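PDB 1UV4: extracellular endo-alpha-(1->5)-L-arabinanase 1 from Bacillus subtilis, which hydrolyses internal alpha-1,5-linked arabinofuranosyl bonds of linear and sugar beet arabinan, contributing to breakdown of the plant cell wall. Local coordinates for residues A[99-104]-A[132-137]. Sequence-based numbering, arbitrary orientation.
Sequences SAIGLA and IDPELT. With CA (calcium ion), chain D.
Over one face of the Pro134 ring sits CD1 of Ile101, with CG1 above the same face; CG2 of the same isoleucine also lies on that side but is displaced outward beyond the CB-CG bond, with CG2 4.0 Å from Pro134 CB. CG1 of Ile101 lies beside its backbone N (chi1 -69°) and CG2 anti to that N, a rotation that points both the CG1-CD1 arm and CG2 at this one face. Tyr88 and Ser90 of strand 84-91 and Leu146 of strand 144-148 also pack on Pro134. The second flat group, the Glu135 carboxylate, faces away from this apolar patch. Its OE1 binds the calcium ion at 2.4 Å, whereas OE2, 3.7 Å from the metal, is hydrogen-bonded to a calcium-bound water, to Leu189 N and to Thr188. Asp77 and Asp257 also bind the ion, along with water molecules.

CD1 of Ile101 also lies 4.0 Å from Ile132 N, covering the backbone entering the proline. Ile132 answers through its short branch: CG2 lies 3.6 Å from both CB and OG of Ser99. That hydroxyl is engaged elsewhere, in hydrogen bonds with Asn130 and Ser92, and against Ile132 it makes only van der Waals contact. No hydrogen bond crosses between 99-104 and 132-137; side-chain fit joins them.

The example illustrates how neighbouring blades of a beta-propeller meet. Strand 99-106, inside its four-stranded sheet, packs against the chain entering strand 135-138 of the next. In this five-bladed family 43 glycosidase, that chain carries Ile132 and Asp133, probably part of the substrate site; Asp133 is also thought to tune the proton donor Glu185 and orient it and the substrate. It leads to the calcium ligand Glu135 near the propeller's centre.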
ATOM      1  N   SER A  99       1.043   4.410  15.711  1.00 13.59           N
ATOM      2  CA  SER A  99       1.344   3.378  14.729  1.00 13.23           C
ATOM      3  C   SER A  99       2.811   3.346  14.386  1.00 13.80           C
ATOM      4  O   SER A  99       3.548   4.272  14.663  1.00 14.27           O
ATOM      5  CB  SER A  99       0.562   3.621  13.427  1.00 13.51           C
ATOM      6  OG  SER A  99      -0.816   3.782  13.618  1.00 13.52           O
ATOM      7  N   ALA A 100       3.253   2.246  13.776  1.00 13.61           N
ATOM      8  CA  ALA A 100       4.639   2.172  13.317  1.00 13.95           C
ATOM      9  C   ALA A 100       4.729   1.374  12.049  1.00 15.27           C
ATOM     10  O   ALA A 100       3.952   0.456  11.822  1.00 14.56           O
ATOM     11  CB  ALA A 100       5.528   1.536  14.359  1.00 14.64           C
ATOM     12  N   ILE A 101       5.682   1.741  11.215  1.00 14.34           N
ATOM     13  CA  ILE A 101       6.035   0.935  10.051  1.00 14.98           C
ATOM     14  C   ILE A 101       7.333   0.236  10.387  1.00 14.40           C
ATOM     15  O   ILE A 101       8.296   0.864  10.821  1.00 13.81           O
ATOM     16  CB  ILE A 101       6.171   1.801   8.741  1.00 13.68           C
ATOM     17  CG1 ILE A 101       4.815   2.319   8.303  1.00 14.36           C
ATOM     18  CG2 ILE A 101       6.874   1.035   7.617  1.00 14.85           C
ATOM     19  CD1 ILE A 101       4.862   3.523   7.398  1.00 15.68           C
ATOM     20  N   GLY A 102       7.331  -1.088  10.188  1.00 13.51           N
ATOM     21  CA  GLY A 102       8.517  -1.912  10.371  1.00 13.49           C
ATOM     22  C   GLY A 102       9.010  -2.426   9.024  1.00 12.83           C
ATOM     23  O   GLY A 102       8.359  -2.277   7.985  1.00 12.33           O
ATOM     24  N   LEU A 103      10.180  -3.001   9.059  1.00 12.58           N
ATOM     25  CA  LEU A 103      10.851  -3.552   7.859  1.00 12.71           C
ATOM     26  C   LEU A 103      11.422  -4.909   8.182  1.00 12.04           C
ATOM     27  O   LEU A 103      12.092  -5.088   9.222  1.00 12.93           O
ATOM     28  CB  LEU A 103      12.014  -2.643   7.412  1.00 12.80           C
ATOM     29  CG  LEU A 103      12.848  -3.097   6.214  1.00 11.55           C
ATOM     30  CD1 LEU A 103      12.026  -3.159   4.986  1.00 13.84           C
ATOM     31  CD2 LEU A 103      14.073  -2.127   6.029  1.00 13.17           C
ATOM     32  N   ALA A 104      11.215  -5.850   7.271  1.00 13.57           N
ATOM     33  CA  ALA A 104      11.894  -7.126   7.338  1.00 12.96           C
ATOM     34  C   ALA A 104      12.511  -7.442   5.999  1.00 12.22           C
ATOM     35  O   ALA A 104      12.082  -6.935   4.991  1.00 13.52           O
ATOM     36  CB  ALA A 104      10.920  -8.221   7.709  1.00 14.70           C
ATOM     37  N   ILE A 132       1.173   4.272   8.722  1.00 12.69           N
ATOM     38  CA  ILE A 132       0.739   3.026   8.138  1.00 12.39           C
ATOM     39  C   ILE A 132       0.747   3.119   6.612  1.00 13.15           C
ATOM     40  O   ILE A 132       0.924   4.172   6.010  1.00 13.42           O
ATOM     41  CB  ILE A 132      -0.660   2.593   8.667  1.00 12.15           C
ATOM     42  CG1 ILE A 132      -1.773   3.458   8.101  1.00 12.25           C
ATOM     43  CG2 ILE A 132      -0.697   2.582  10.183  1.00 12.96           C
ATOM     44  CD1 ILE A 132      -3.151   2.970   8.382  1.00 13.39           C
ATOM     45  N   ASP A 133       0.525   1.977   5.995  1.00 12.62           N
ATOM     46  CA  ASP A 133       0.351   1.859   4.553  1.00 13.07           C
ATOM     47  C   ASP A 133       1.609   2.221   3.749  1.00 13.89           C
ATOM     48  O   ASP A 133       1.572   3.062   2.846  1.00 13.74           O
ATOM     49  CB  ASP A 133      -0.835   2.641   3.999  1.00 13.19           C
ATOM     50  CG  ASP A 133      -2.144   2.210   4.560  1.00 17.16           C
ATOM     51  OD1 ASP A 133      -2.285   1.183   5.279  1.00 17.30           O
ATOM     52  OD2 ASP A 133      -3.160   2.914   4.305  1.00 18.42           O
ATOM     53  N   PRO A 134       2.747   1.576   4.069  1.00 13.22           N
ATOM     54  CA  PRO A 134       4.004   1.897   3.362  1.00 13.68           C
ATOM     55  C   PRO A 134       4.031   1.532   1.906  1.00 13.72           C
ATOM     56  O   PRO A 134       3.405   0.562   1.495  1.00 13.63           O
ATOM     57  CB  PRO A 134       5.034   1.041   4.089  1.00 14.86           C
ATOM     58  CG  PRO A 134       4.228  -0.110   4.701  1.00 14.40           C
ATOM     59  CD  PRO A 134       2.929   0.488   5.053  1.00 12.45           C
ATOM     60  N   GLU A 135       4.825   2.272   1.152  1.00 13.27           N
ATOM     61  CA  GLU A 135       5.073   2.018  -0.245  1.00 14.18           C
ATOM     62  C   GLU A 135       6.530   2.347  -0.544  1.00 14.49           C
ATOM     63  O   GLU A 135       6.934   3.491  -0.455  1.00 14.71           O
ATOM     64  CB  GLU A 135       4.149   2.920  -1.081  1.00 14.50           C
ATOM     65  CG  GLU A 135       4.550   3.177  -2.512  1.00 16.52           C
ATOM     66  CD  GLU A 135       4.413   1.990  -3.432  1.00 16.58           C
ATOM     67  OE1 GLU A 135       4.305   0.834  -2.942  1.00 16.77           O
ATOM     68  OE2 GLU A 135       4.407   2.174  -4.691  1.00 16.93           O
ATOM     69  N   LEU A 136       7.284   1.355  -0.972  1.00 12.68           N
ATOM     70  CA  LEU A 136       8.659   1.540  -1.436  1.00 13.82           C
ATOM     71  C   LEU A 136       8.588   1.890  -2.919  1.00 12.80           C
ATOM     72  O   LEU A 136       7.923   1.220  -3.731  1.00 13.88           O
ATOM     73  CB  LEU A 136       9.462   0.246  -1.221  1.00 12.58           C
ATOM     74  CG  LEU A 136      10.902   0.291  -1.726  1.00 12.82           C
ATOM     75  CD1 LEU A 136      11.767   1.339  -1.025  1.00 13.23           C
ATOM     76  CD2 LEU A 136      11.553  -1.090  -1.527  1.00 13.65           C
ATOM     77  N   THR A 137       9.289   2.958  -3.282  1.00 13.39           N
ATOM     78  CA  THR A 137       9.386   3.328  -4.671  1.00 12.89           C
ATOM     79  C   THR A 137      10.828   3.732  -4.984  1.00 13.06           C
ATOM     80  O   THR A 137      11.669   3.814  -4.104  1.00 13.87           O
ATOM     81  CB  THR A 137       8.362   4.429  -4.986  1.00 14.67           C
ATOM     82  OG1 THR A 137       8.336   4.692  -6.395  1.00 14.51           O
ATOM     83  CG2 THR A 137       8.714   5.734  -4.347  1.00 16.87           C
TER
HETATM   84 CA    CA D1294       4.243  -1.415  -3.847  1.00 13.77          CA
HETATM   85  O   HOH W   1       4.555  -0.228  -5.844  1.00 12.88           O
HETATM   86  O   HOH W   2       6.639  -1.103  -3.483  1.00 14.60           O
HETATM   87  O   HOH W   3       4.888  -2.887  -6.061  0.50 13.49           O
HETATM   88  O   HOH W   4       4.995  -3.608  -4.010  0.50 15.01           O